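Local coordinates for predicted protein (Acinetobacter sp. RUH2624, PDB 4MEA) that probably hydrolyses epoxides, as a secreted enzyme of the Cif group with the alpha/beta hydrolase fold, at residues 1-7 and 206-212; 27-31 and 225-229; 65-70 and 228-232; 270-276 and 301-307. All coordinates share one frame; numbering follows the deposited sequence. Where two conformers were deposited one is given.

From the N terminus, three early segments each reach forward into the region between strands 151-157 and 267-272, where the helical cap of this fold is inserted. Contact 1 lays the leading residues against helix 200-211. Contact 2 ties the loop after helix 13-25 to the end of helix 220-227, and contact 3 joins the loop after strand 61-64 to the loop just after that helix. Contacts 2 and 3 share Glu228 and Pro229, and contact 1 crosses both along the chain. Contact 4 follows in series, closing the strand-helix-strand unit by joining the loops after strands 267-272 and 295-300. It meets contact 1 through Trp306 and His305, while Phe67 and Ser69 of contact 3 touch Trp306.

Contact 1. Residues 1-7 and 206-212; sequences EYDPNLK and YFIKTYA
Leu6 lays its CD2 methyl over one face of the Tyr206 ring, 3.5 Å from CE1, the two side chains running past each other in opposite directions. The same methyl reaches Thr210 OG1, which lies over that same face, also offset from its centre, while Leu6 CD1 lies 4.0 Å from Lys209 CD across the helix surface. With its CG anti to the backbone N (chi1 171°), Leu6 drives both methyls down onto helix 200-211. The loop that delivers it is a type I beta turn from Asp3 to Leu6, reinforced by an Asx turn in which Asp3 OD1 accepts from Asn5 N, 2.8 Å away. Its carbonyls serve the interface as well: water 1 donates to Asp3 O and Leu6 O and accepts from Tyr206 OH, so three groups hold the water, which links the tyrosine hydroxyl to two carbonyls of the turn. Tyr2 CE1 comes to 3.3 Å from Tyr206 OH, the two side chains meeting at a slant, and the hydroxyl of Tyr2 goes on to Gly189 N of the second subunit. Water 2 connects Asp3 N with Thr210 OG1. That OG1 donates to Tyr206 O at 2.9 Å, on the opposite face of the carbonyl from Thr210 N. At the chain start, Glu1 N gives a 2.9 Å bond to Thr210 O, in the carbonyl plane, while Phe188 of the second subunit meets the Tyr206 ring edge-to-face.

Contact 2. Residues 27-31 and 225-229; sequences GLGQY and ELIEP
Gln30 spans the gap to Glu228 and Pro229 and touches something at nearly every atom. Its CB rests beside Thr70 OG1. CG, placed between the backbone N and the carbonyl carbon (chi1 64°), lies over the centre of the Tyr31 ring and 3.8 Å from Glu228 OE1. From there the chain runs straight, CD sliding along the proline ring at 3.7 Å from Pro229 CG, with OE1 also beside that ring. At the end NE2 donates to Glu228 OE1 at 3.0 Å, on the syn side of the carboxylate, and water 4 links the same NE2 to Pro229 O. The amide and carboxylate planes stand 68° apart. Glu228 reaches its partners through a bend at chi2, and Tyr31 OH donates to its OE2 at the ring edge, an unusually short 2.5 Å best read with caution. Nearby, Glu225 stretches out along Gly29, whose lack of a side chain lets Gly29 CA come within 3.9 Å of Glu225 CB. Water 3 joins Gln30 N, Glu225 O and Glu228 OE1. The contact fastens the N-terminal arm to the cap. With Gln30 NE2 and water 3 on OE1, and less certainly Tyr31 OH on OE2, Glu228 is probably ionised.

Contact 3. Residues 65-70 and 228-232; sequences HGFGST and EPYST
Tyr230 pushes its hydroxyl into the loop that follows strand 61-64, where the sequence His-Gly-Phe-Gly occupies the place of the His-Gly-X-Pro motif of epoxide hydrolases, probably the oxyanion-hole loop. This loop folds as a type II beta turn from Gly66 to Ser69, with Gly68 at the position of positive phi. Tyr230 comes from the cap side, just after helix 220-227. Its CG stands opposite the carbonyl carbon (chi1 -71°), which aims the ring at the turn. OH donates to Ser69 O at 2.7 Å, in the carbonyl plane, and Ser69 O in turn lies in the plane of the tyrosine ring at its edge. The bond is therefore flat with respect to both partners. Phe67 has its CG opposite the backbone N (chi1 -179°) and flanks the tyrosine with CD1 4.2 Å from Tyr230 CE1; the ring planes are 66° apart in an oblique pair. Phe204, in the cap, meets both rings, and Phe67 N is hydrogen-bonded to Asp134, consistent with a loop facing the active site. His65 CG sits between its own backbone N and carbonyl carbon, a conformation that turns the ring back along the loop. From there ND1 donates to Gly66 O at 2.8 Å, while Ser69 N reaches that oxygen from the other face, so Gly66 O is held by two donors. Thr70 CA lies over the centre of one face of the imidazole. Beyond it, Thr70 points its methyl at the cap, CG2 lying 3.8 Å from Pro229 CB.

Contact 4. Residues 270-276 and 301-307; sequences LTGQKGV and PDTGHWM
Lys274 N donates to Thr303 O at 2.8 Å, from above the carbonyl plane, and this bond draws the two loops together at the C-terminal ends of their strands. Gly272 to Gly275 form a type I beta turn there, and the glycines allow close backbone passage: Gly272 C is 3.1 Å from Thr303 O, and Gly275 CA is 3.7 Å from His305 N. Gln273 adds a second tie. Its CG is trans to the main-chain nitrogen (chi1 177°), and the extended chain carries OE1 to Asp302 N at 2.9 Å in an almost straight bond (176°). Met307 bends at chi3 to bring CE within 3.3 Å of Thr271 O and 3.7 Å of Leu270 CG. Val276 runs beside His305 in the same direction, its CG2 4.0 Å from ND1. His305 bonds through ND1 to Asp158 and through NE2 to Asp134, an arrangement consistent with the catalytic triad of this fold; Asp158 also accepts from Gly272 N and Val276 N, which would help hold it. Leu270, on the strand between 151-157 and 295-300, touches side chains of both and of helix 307-323; Met307, at the start of that helix, packs on Met157 and Leu300.

Contact 1. Residues 1-7 and 206-212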
loop_
_atom_site.group_PDB
_atom_site.type_symbol
_atom_site.label_atom_id
_atom_site.label_comp_id
_atom_site.label_asym_id
_atom_site.label_seq_id
_atom_site.Cartn_x
_atom_site.Cartn_y
_atom_site.Cartn_z
ATOM N N GLU A 1 -8.901 -11.838 7.190
ATOM C CA GLU A 1 -8.753 -11.890 5.734
ATOM C C GLU A 1 -9.512 -10.750 5.037
ATOM O O GLU A 1 -10.536 -10.267 5.551
ATOM C CB GLU A 1 -9.227 -13.247 5.195
ATOM C CG GLU A 1 -10.750 -13.395 5.066
ATOM C CD GLU A 1 -11.454 -13.748 6.375
ATOM O OE1 GLU A 1 -11.117 -13.169 7.430
ATOM O OE2 GLU A 1 -12.359 -14.607 6.346
ATOM N N TYR A 2 -9.014 -10.325 3.873
ATOM C CA TYR A 2 -9.667 -9.242 3.135
ATOM C C TYR A 2 -11.086 -9.625 2.710
ATOM O O TYR A 2 -11.314 -10.714 2.183
ATOM C CB TYR A 2 -8.856 -8.762 1.912
ATOM C CG TYR A 2 -9.504 -7.545 1.264
ATOM C CD1 TYR A 2 -9.299 -6.270 1.782
ATOM C CD2 TYR A 2 -10.363 -7.677 0.175
ATOM C CE1 TYR A 2 -9.908 -5.154 1.221
ATOM C CE2 TYR A 2 -10.980 -6.564 -0.393
ATOM C CZ TYR A 2 -10.748 -5.299 0.139
ATOM O OH TYR A 2 -11.356 -4.173 -0.401
ATOM N N ASP A 3 -12.023 -8.711 2.959
ATOM C CA ASP A 3 -13.424 -8.870 2.574
ATOM C C ASP A 3 -13.892 -7.613 1.846
ATOM O O ASP A 3 -14.086 -6.563 2.469
ATOM C CB ASP A 3 -14.287 -9.107 3.814
ATOM C CG ASP A 3 -15.769 -8.953 3.537
ATOM O OD1 ASP A 3 -16.170 -8.998 2.350
ATOM O OD2 ASP A 3 -16.533 -8.791 4.513
ATOM N N PRO A 4 -14.077 -7.710 0.519
ATOM C CA PRO A 4 -14.432 -6.535 -0.285
ATOM C C PRO A 4 -15.761 -5.896 0.141
ATOM O O PRO A 4 -16.022 -4.747 -0.217
ATOM C CB PRO A 4 -14.527 -7.104 -1.710
ATOM C CG PRO A 4 -14.804 -8.563 -1.515
ATOM C CD PRO A 4 -14.032 -8.941 -0.291
ATOM N N ASN A 5 -16.578 -6.623 0.900
ATOM C CA ASN A 5 -17.857 -6.095 1.369
ATOM C C ASN A 5 -17.816 -5.352 2.718
ATOM O O ASN A 5 -18.795 -4.704 3.091
ATOM C CB ASN A 5 -18.889 -7.217 1.454
ATOM C CG ASN A 5 -18.979 -8.027 0.173
ATOM O OD1 ASN A 5 -18.919 -7.483 -0.932
ATOM N ND2 ASN A 5 -19.119 -9.340 0.318
ATOM N N LEU A 6 -16.712 -5.453 3.459
ATOM C CA LEU A 6 -16.609 -4.743 4.741
ATOM C C LEU A 6 -16.741 -3.235 4.521
ATOM O O LEU A 6 -16.069 -2.654 3.666
ATOM C CB LEU A 6 -15.283 -5.066 5.446
ATOM C CG LEU A 6 -14.906 -4.261 6.699
ATOM C CD1 LEU A 6 -15.815 -4.594 7.888
ATOM C CD2 LEU A 6 -13.453 -4.515 7.053
ATOM N N LYS A 7 -17.607 -2.591 5.286
ATOM C CA LYS A 7 -17.762 -1.147 5.150
ATOM C C LYS A 7 -16.892 -0.389 6.146
ATOM O O LYS A 7 -16.656 -0.846 7.261
ATOM C CB LYS A 7 -19.240 -0.743 5.278
ATOM C CG LYS A 7 -20.091 -1.218 4.091
ATOM C CD LYS A 7 -21.564 -0.875 4.251
ATOM C CE LYS A 7 -22.216 -1.716 5.325
ATOM N NZ LYS A 7 -23.694 -1.541 5.306
ATOM N N TYR A 206 -11.233 -0.180 10.035
ATOM C CA TYR A 206 -11.223 -0.981 8.813
ATOM C C TYR A 206 -10.023 -1.938 8.798
ATOM O O TYR A 206 -10.169 -3.136 8.550
ATOM C CB TYR A 206 -11.234 -0.083 7.562
ATOM C CG TYR A 206 -11.426 -0.881 6.295
ATOM C CD1 TYR A 206 -12.700 -1.223 5.858
ATOM C CD2 TYR A 206 -10.330 -1.324 5.562
ATOM C CE1 TYR A 206 -12.880 -1.976 4.715
ATOM C CE2 TYR A 206 -10.497 -2.073 4.421
ATOM C CZ TYR A 206 -11.775 -2.399 4.003
ATOM O OH TYR A 206 -11.934 -3.150 2.859
ATOM N N PHE A 207 -8.838 -1.407 9.083
ATOM C CA PHE A 207 -7.614 -2.209 9.128
ATOM C C PHE A 207 -7.720 -3.391 10.110
ATOM O O PHE A 207 -7.452 -4.541 9.747
ATOM C CB PHE A 207 -6.432 -1.310 9.521
ATOM C CG PHE A 207 -5.098 -2.007 9.516
ATOM C CD1 PHE A 207 -4.279 -1.962 8.397
ATOM C CD2 PHE A 207 -4.649 -2.681 10.645
ATOM C CE1 PHE A 207 -3.037 -2.599 8.398
ATOM C CE2 PHE A 207 -3.415 -3.315 10.665
ATOM C CZ PHE A 207 -2.604 -3.277 9.536
ATOM N N ILE A 208 -8.109 -3.107 11.352
ATOM C CA ILE A 208 -8.235 -4.157 12.376
ATOM C C ILE A 208 -9.290 -5.219 12.001
ATOM O O ILE A 208 -9.027 -6.422 12.086
ATOM C CB ILE A 208 -8.542 -3.557 13.776
ATOM C CG1 ILE A 208 -7.319 -2.816 14.324
ATOM C CG2 ILE A 208 -8.993 -4.638 14.753
ATOM C CD1 ILE A 208 -7.643 -1.937 15.531
ATOM N N LYS A 209 -10.478 -4.787 11.587
ATOM C CA LYS A 209 -11.503 -5.755 11.180
ATOM C C LYS A 209 -11.056 -6.599 9.971
ATOM O O LYS A 209 -11.319 -7.797 9.920
ATOM C CB LYS A 209 -12.841 -5.074 10.916
ATOM C CG LYS A 209 -13.673 -4.853 12.172
ATOM C CD LYS A 209 -14.992 -4.223 11.801
ATOM C CE LYS A 209 -15.967 -4.235 12.950
ATOM N NZ LYS A 209 -17.247 -3.613 12.521
ATOM N N THR A 210 -10.350 -5.983 9.023
ATOM C CA THR A 210 -9.868 -6.696 7.837
ATOM C C THR A 210 -9.001 -7.895 8.196
ATOM O O THR A 210 -9.136 -8.974 7.624
ATOM C CB THR A 210 -9.051 -5.756 6.904
ATOM O OG1 THR A 210 -9.944 -4.839 6.267
ATOM C CG2 THR A 210 -8.330 -6.555 5.815
ATOM N N TYR A 211 -8.103 -7.697 9.150
ATOM C CA TYR A 211 -7.181 -8.776 9.456
ATOM C C TYR A 211 -7.717 -9.702 10.546
ATOM O O TYR A 211 -7.103 -10.725 10.848
ATOM C CB TYR A 211 -5.776 -8.231 9.719
ATOM C CG TYR A 211 -5.319 -7.365 8.564
ATOM C CD1 TYR A 211 -4.999 -7.926 7.333
ATOM C CD2 TYR A 211 -5.253 -5.989 8.689
ATOM C CE1 TYR A 211 -4.602 -7.134 6.264
ATOM C CE2 TYR A 211 -4.861 -5.191 7.629
ATOM C CZ TYR A 211 -4.538 -5.766 6.427
ATOM O OH TYR A 211 -4.144 -4.964 5.390
ATOM N N ALA A 212 -8.904 -9.385 11.067
ATOM C CA ALA A 212 -9.602 -10.296 11.977
ATOM C C ALA A 212 -10.296 -11.448 11.234
ATOM O O ALA A 212 -10.799 -11.277 10.122
ATOM C CB ALA A 212 -10.610 -9.544 12.824
HETATM O O HOH W 1 -14.207 -3.659 2.005
HETATM O O HOH W 2 -11.589 -6.456 4.396
#

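Contact 2. Residues 27-31 and 225-229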
loop_
_atom_site.group_PDB
_atom_site.type_symbol
_atom_site.label_atom_id
_atom_site.label_comp_id
_atom_site.label_asym_id
_atom_site.label_seq_id
_atom_site.Cartn_x
_atom_site.Cartn_y
_atom_site.Cartn_z
ATOM N N GLY A 27 -9.645 5.553 32.381
ATOM C CA GLY A 27 -8.617 4.539 32.579
ATOM C C GLY A 27 -8.950 3.182 31.969
ATOM O O GLY A 27 -8.721 2.136 32.583
ATOM N N LEU A 28 -9.484 3.195 30.748
ATOM C CA LEU A 28 -9.841 1.959 30.048
ATOM C C LEU A 28 -8.722 1.565 29.083
ATOM O O LEU A 28 -7.714 2.258 28.982
ATOM C CB LEU A 28 -11.142 2.160 29.274
ATOM C CG LEU A 28 -12.338 2.729 30.047
ATOM C CD1 LEU A 28 -13.575 2.730 29.160
ATOM C CD2 LEU A 28 -12.600 1.950 31.337
ATOM N N GLY A 29 -8.898 0.465 28.364
ATOM C CA GLY A 29 -7.947 0.104 27.322
ATOM C C GLY A 29 -6.528 -0.101 27.825
ATOM O O GLY A 29 -6.302 -0.884 28.755
ATOM N N GLN A 30 -5.566 0.593 27.216
ATOM C CA GLN A 30 -4.159 0.404 27.580
ATOM C C GLN A 30 -3.861 0.841 29.014
ATOM O O GLN A 30 -2.819 0.487 29.576
ATOM C CB GLN A 30 -3.215 1.127 26.606
ATOM C CG GLN A 30 -3.333 2.657 26.593
ATOM C CD GLN A 30 -2.228 3.318 25.791
ATOM O OE1 GLN A 30 -1.125 2.782 25.669
ATOM N NE2 GLN A 30 -2.520 4.491 25.237
ATOM N N TYR A 31 -4.776 1.602 29.604
ATOM C CA TYR A 31 -4.562 2.134 30.950
ATOM C C TYR A 31 -5.209 1.249 32.009
ATOM O O TYR A 31 -5.081 1.512 33.201
ATOM C CB TYR A 31 -5.125 3.554 31.066
ATOM C CG TYR A 31 -4.707 4.482 29.946
ATOM C CD1 TYR A 31 -3.443 5.060 29.936
ATOM C CD2 TYR A 31 -5.585 4.790 28.906
ATOM C CE1 TYR A 31 -3.054 5.913 28.907
ATOM C CE2 TYR A 31 -5.212 5.647 27.878
ATOM C CZ TYR A 31 -3.938 6.202 27.884
ATOM O OH TYR A 31 -3.552 7.048 26.870
ATOM N N GLU A 225 -10.812 1.596 22.292
ATOM C CA GLU A 225 -9.744 1.239 23.239
ATOM C C GLU A 225 -8.446 0.824 22.545
ATOM O O GLU A 225 -7.353 1.160 23.012
ATOM C CB GLU A 225 -10.205 0.114 24.165
ATOM C CG GLU A 225 -11.335 0.517 25.070
ATOM C CD GLU A 225 -11.762 -0.605 25.989
ATOM O OE1 GLU A 225 -11.076 -1.650 26.010
ATOM O OE2 GLU A 225 -12.778 -0.434 26.690
ATOM N N LEU A 226 -8.571 0.090 21.441
ATOM C CA LEU A 226 -7.409 -0.325 20.655
ATOM C C LEU A 226 -6.784 0.826 19.865
ATOM O O LEU A 226 -5.577 0.837 19.615
ATOM C CB LEU A 226 -7.785 -1.459 19.695
ATOM C CG LEU A 226 -8.167 -2.751 20.416
ATOM C CD1 LEU A 226 -8.682 -3.796 19.440
ATOM C CD2 LEU A 226 -6.954 -3.262 21.182
ATOM N N ILE A 227 -7.603 1.794 19.476
ATOM C CA ILE A 227 -7.144 2.856 18.585
ATOM C C ILE A 227 -6.628 4.088 19.327
ATOM O O ILE A 227 -5.720 4.774 18.851
ATOM C CB ILE A 227 -8.234 3.224 17.559
ATOM C CG1 ILE A 227 -8.542 1.993 16.698
ATOM C CG2 ILE A 227 -7.782 4.399 16.702
ATOM C CD1 ILE A 227 -9.788 2.116 15.807
ATOM N N GLU A 228 -7.186 4.355 20.507
ATOM C CA GLU A 228 -6.730 5.483 21.315
ATOM C C GLU A 228 -5.207 5.554 21.438
ATOM O O GLU A 228 -4.639 6.654 21.398
ATOM C CB GLU A 228 -7.398 5.486 22.703
ATOM C CG GLU A 228 -6.981 6.657 23.604
ATOM C CD GLU A 228 -5.778 6.347 24.482
ATOM O OE1 GLU A 228 -5.382 5.163 24.577
ATOM O OE2 GLU A 228 -5.229 7.297 25.090
ATOM N N PRO A 229 -4.531 4.394 21.577
ATOM C CA PRO A 229 -3.068 4.452 21.725
ATOM C C PRO A 229 -2.346 4.876 20.446
ATOM O O PRO A 229 -1.155 5.198 20.492
ATOM C CB PRO A 229 -2.691 3.009 22.094
ATOM C CG PRO A 229 -3.944 2.425 22.671
ATOM C CD PRO A 229 -5.048 3.040 21.845
HETATM O O HOH W 3 -6.286 2.489 25.140
HETATM O O HOH W 4 -0.503 5.727 23.336
#

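Contact 3. Residues 65-70 and 228-232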
loop_
_atom_site.group_PDB
_atom_site.type_symbol
_atom_site.label_atom_id
_atom_site.label_comp_id
_atom_site.label_asym_id
_atom_site.label_seq_id
_atom_site.Cartn_x
_atom_site.Cartn_y
_atom_site.Cartn_z
ATOM N N HIS A 65 4.177 -6.997 22.087
ATOM C CA HIS A 65 3.110 -6.723 21.122
ATOM C C HIS A 65 3.640 -6.145 19.811
ATOM O O HIS A 65 4.843 -5.919 19.654
ATOM C CB HIS A 65 2.134 -5.708 21.735
ATOM C CG HIS A 65 2.673 -4.310 21.771
ATOM N ND1 HIS A 65 2.516 -3.424 20.726
ATOM C CD2 HIS A 65 3.402 -3.659 22.710
ATOM C CE1 HIS A 65 3.111 -2.283 21.025
ATOM N NE2 HIS A 65 3.654 -2.398 22.225
ATOM N N GLY A 66 2.727 -5.882 18.880
ATOM C CA GLY A 66 3.066 -5.221 17.629
ATOM C C GLY A 66 2.095 -4.111 17.260
ATOM O O GLY A 66 1.442 -3.530 18.134
ATOM N N PHE A 67 1.990 -3.830 15.957
ATOM C CA PHE A 67 1.197 -2.715 15.442
ATOM C C PHE A 67 -0.294 -2.925 15.666
ATOM O O PHE A 67 -0.812 -4.020 15.445
ATOM C CB PHE A 67 1.470 -2.546 13.946
ATOM C CG PHE A 67 0.726 -1.409 13.315
ATOM C CD1 PHE A 67 1.141 -0.100 13.507
ATOM C CD2 PHE A 67 -0.357 -1.649 12.482
ATOM C CE1 PHE A 67 0.474 0.959 12.906
ATOM C CE2 PHE A 67 -1.034 -0.592 11.876
ATOM C CZ PHE A 67 -0.610 0.712 12.088
ATOM N N GLY A 68 -0.979 -1.868 16.095
ATOM C CA GLY A 68 -2.393 -1.957 16.424
ATOM C C GLY A 68 -2.649 -2.435 17.843
ATOM O O GLY A 68 -3.802 -2.486 18.293
ATOM N N SER A 69 -1.576 -2.774 18.554
ATOM C CA SER A 69 -1.683 -3.300 19.911
ATOM C C SER A 69 -0.798 -2.533 20.896
ATOM O O SER A 69 -0.050 -1.640 20.511
ATOM C CB SER A 69 -1.289 -4.783 19.940
ATOM O OG SER A 69 -2.031 -5.547 18.997
ATOM N N THR A 70 -0.911 -2.891 22.173
ATOM C CA THR A 70 0.035 -2.477 23.205
ATOM C C THR A 70 0.217 -3.696 24.102
ATOM O O THR A 70 -0.242 -4.780 23.753
ATOM C CB THR A 70 -0.488 -1.284 24.050
ATOM O OG1 THR A 70 -1.646 -1.689 24.786
ATOM C CG2 THR A 70 -0.838 -0.100 23.163
ATOM N N GLU A 228 -7.186 4.355 20.507
ATOM C CA GLU A 228 -6.730 5.483 21.315
ATOM C C GLU A 228 -5.207 5.554 21.438
ATOM O O GLU A 228 -4.639 6.654 21.398
ATOM C CB GLU A 228 -7.398 5.486 22.703
ATOM C CG GLU A 228 -6.981 6.657 23.604
ATOM C CD GLU A 228 -5.778 6.347 24.482
ATOM O OE1 GLU A 228 -5.382 5.163 24.577
ATOM O OE2 GLU A 228 -5.229 7.297 25.090
ATOM N N PRO A 229 -4.531 4.394 21.577
ATOM C CA PRO A 229 -3.068 4.452 21.725
ATOM C C PRO A 229 -2.346 4.876 20.446
ATOM O O PRO A 229 -1.155 5.198 20.492
ATOM C CB PRO A 229 -2.691 3.009 22.094
ATOM C CG PRO A 229 -3.944 2.425 22.671
ATOM C CD PRO A 229 -5.048 3.040 21.845
ATOM N N TYR A 230 -3.070 4.892 19.329
ATOM C CA TYR A 230 -2.498 5.227 18.019
ATOM C C TYR A 230 -3.201 6.449 17.419
ATOM O O TYR A 230 -3.333 6.570 16.200
ATOM C CB TYR A 230 -2.635 4.032 17.059
ATOM C CG TYR A 230 -1.722 2.884 17.405
ATOM C CD1 TYR A 230 -0.444 2.793 16.849
ATOM C CD2 TYR A 230 -2.124 1.896 18.304
ATOM C CE1 TYR A 230 0.412 1.749 17.179
ATOM C CE2 TYR A 230 -1.277 0.847 18.640
ATOM C CZ TYR A 230 -0.018 0.776 18.079
ATOM O OH TYR A 230 0.820 -0.264 18.411
ATOM N N SER A 231 -3.651 7.358 18.280
ATOM C CA SER A 231 -4.536 8.424 17.834
ATOM C C SER A 231 -3.846 9.775 17.667
ATOM O O SER A 231 -4.512 10.764 17.362
ATOM C CB SER A 231 -5.733 8.555 18.778
ATOM O OG SER A 231 -5.312 8.894 20.099
ATOM N N THR A 232 -2.530 9.822 17.864
ATOM C CA THR A 232 -1.777 11.063 17.705
ATOM C C THR A 232 -0.605 10.900 16.738
ATOM O O THR A 232 -0.096 9.789 16.558
ATOM C CB THR A 232 -1.262 11.584 19.070
ATOM O OG1 THR A 232 -0.570 10.532 19.746
ATOM C CG2 THR A 232 -2.430 12.030 19.949
#

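Contact 4. Residues 270-276 and 301-307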
loop_
_atom_site.group_PDB
_atom_site.type_symbol
_atom_site.label_atom_id
_atom_site.label_comp_id
_atom_site.label_asym_id
_atom_site.label_seq_id
_atom_site.Cartn_x
_atom_site.Cartn_y
_atom_site.Cartn_z
ATOM N N LEU A 270 3.495 -19.449 15.647
ATOM C CA LEU A 270 2.099 -19.604 16.036
ATOM C C LEU A 270 1.301 -18.539 15.297
ATOM O O LEU A 270 1.506 -17.344 15.496
ATOM C CB LEU A 270 1.964 -19.467 17.560
ATOM C CG LEU A 270 0.589 -19.349 18.206
ATOM C CD1 LEU A 270 -0.277 -20.581 17.927
ATOM C CD2 LEU A 270 0.748 -19.131 19.719
ATOM N N THR A 271 0.411 -18.975 14.415
ATOM C CA THR A 271 -0.237 -18.049 13.502
ATOM C C THR A 271 -1.736 -18.304 13.419
ATOM O O THR A 271 -2.245 -19.297 13.945
ATOM C CB THR A 271 0.339 -18.184 12.087
ATOM O OG1 THR A 271 -0.178 -19.373 11.483
ATOM C CG2 THR A 271 1.860 -18.250 12.121
ATOM N N GLY A 272 -2.438 -17.398 12.747
ATOM C CA GLY A 272 -3.863 -17.555 12.537
ATOM C C GLY A 272 -4.163 -17.839 11.082
ATOM O O GLY A 272 -3.695 -17.130 10.195
ATOM N N GLN A 273 -4.940 -18.890 10.838
ATOM C CA GLN A 273 -5.347 -19.260 9.487
ATOM C C GLN A 273 -5.930 -18.090 8.696
ATOM O O GLN A 273 -5.708 -17.992 7.484
ATOM C CB GLN A 273 -6.376 -20.389 9.553
ATOM C CG GLN A 273 -6.943 -20.818 8.213
ATOM C CD GLN A 273 -8.145 -21.739 8.376
ATOM O OE1 GLN A 273 -9.059 -21.465 9.168
ATOM N NE2 GLN A 273 -8.143 -22.846 7.640
ATOM N N LYS A 274 -6.686 -17.217 9.370
ATOM C CA LYS A 274 -7.343 -16.080 8.707
ATOM C C LYS A 274 -6.526 -14.791 8.791
ATOM O O LYS A 274 -6.986 -13.722 8.368
ATOM C CB LYS A 274 -8.740 -15.823 9.292
ATOM C CG LYS A 274 -9.726 -16.968 9.071
ATOM C CD LYS A 274 -9.848 -17.300 7.592
ATOM C CE LYS A 274 -10.890 -18.392 7.347
ATOM N NZ LYS A 274 -10.921 -18.826 5.916
ATOM N N GLY A 275 -5.324 -14.892 9.346
ATOM C CA GLY A 275 -4.428 -13.753 9.425
ATOM C C GLY A 275 -3.348 -13.886 8.364
ATOM O O GLY A 275 -3.645 -14.059 7.186
ATOM N N VAL A 276 -2.091 -13.817 8.782
ATOM C CA VAL A 276 -0.967 -13.973 7.858
ATOM C C VAL A 276 -0.805 -15.449 7.473
ATOM O O VAL A 276 -0.217 -15.775 6.443
ATOM C CB VAL A 276 0.341 -13.398 8.455
ATOM C CG1 VAL A 276 1.463 -13.428 7.416
ATOM C CG2 VAL A 276 0.098 -11.964 8.926
ATOM N N PRO A 301 -7.049 -22.486 13.401
ATOM C CA PRO A 301 -8.174 -22.352 12.461
ATOM C C PRO A 301 -9.149 -21.240 12.863
ATOM O O PRO A 301 -9.265 -20.938 14.054
ATOM C CB PRO A 301 -8.858 -23.729 12.518
ATOM C CG PRO A 301 -8.435 -24.321 13.826
ATOM C CD PRO A 301 -7.068 -23.768 14.130
ATOM N N ASP A 302 -9.812 -20.642 11.870
ATOM C CA ASP A 302 -10.869 -19.649 12.082
ATOM C C ASP A 302 -10.404 -18.465 12.924
ATOM O O ASP A 302 -11.226 -17.760 13.511
ATOM C CB ASP A 302 -12.096 -20.287 12.741
ATOM C CG ASP A 302 -12.727 -21.367 11.880
ATOM O OD1 ASP A 302 -12.757 -21.200 10.639
ATOM O OD2 ASP A 302 -13.187 -22.385 12.447
ATOM N N THR A 303 -9.090 -18.254 12.967
ATOM C CA THR A 303 -8.481 -17.205 13.784
ATOM C C THR A 303 -7.708 -16.237 12.899
ATOM O O THR A 303 -6.895 -16.653 12.070
ATOM C CB THR A 303 -7.515 -17.794 14.843
ATOM O OG1 THR A 303 -8.226 -18.713 15.678
ATOM C CG2 THR A 303 -6.894 -16.679 15.718
ATOM N N GLY A 304 -7.980 -14.950 13.071
ATOM C CA GLY A 304 -7.302 -13.920 12.303
ATOM C C GLY A 304 -6.026 -13.461 12.990
ATOM O O GLY A 304 -5.495 -14.148 13.854
ATOM N N HIS A 305 -5.553 -12.280 12.611
ATOM C CA HIS A 305 -4.285 -11.729 13.087
ATOM C C HIS A 305 -4.244 -11.400 14.588
ATOM O O HIS A 305 -3.209 -11.547 15.239
ATOM C CB HIS A 305 -3.966 -10.474 12.270
ATOM C CG HIS A 305 -2.630 -9.878 12.571
ATOM N ND1 HIS A 305 -1.446 -10.539 12.316
ATOM C CD2 HIS A 305 -2.289 -8.674 13.092
ATOM C CE1 HIS A 305 -0.432 -9.771 12.675
ATOM N NE2 HIS A 305 -0.916 -8.635 13.152
ATOM N N TRP A 306 -5.365 -10.945 15.134
ATOM C CA TRP A 306 -5.401 -10.489 16.523
ATOM C C TRP A 306 -5.686 -11.695 17.414
ATOM O O TRP A 306 -6.789 -11.855 17.944
ATOM C CB TRP A 306 -6.453 -9.383 16.680
ATOM C CG TRP A 306 -6.397 -8.411 15.531
ATOM C CD1 TRP A 306 -7.299 -8.283 14.517
ATOM C CD2 TRP A 306 -5.356 -7.460 15.267
ATOM N NE1 TRP A 306 -6.893 -7.301 13.642
ATOM C CE2 TRP A 306 -5.704 -6.780 14.079
ATOM C CE3 TRP A 306 -4.162 -7.119 15.918
ATOM C CZ2 TRP A 306 -4.906 -5.774 13.530
ATOM C CZ3 TRP A 306 -3.362 -6.111 15.369
ATOM C CH2 TRP A 306 -3.740 -5.456 14.184
ATOM N N MET A 307 -4.664 -12.532 17.580
ATOM C CA MET A 307 -4.865 -13.921 17.974
ATOM C C MET A 307 -5.389 -14.119 19.389
ATOM O O MET A 307 -6.170 -15.033 19.630
ATOM C CB MET A 307 -3.582 -14.721 17.761
ATOM C CG MET A 307 -3.105 -14.734 16.305
ATOM S SD MET A 307 -1.553 -15.636 16.134
ATOM C CE MET A 307 -2.050 -17.291 16.597
#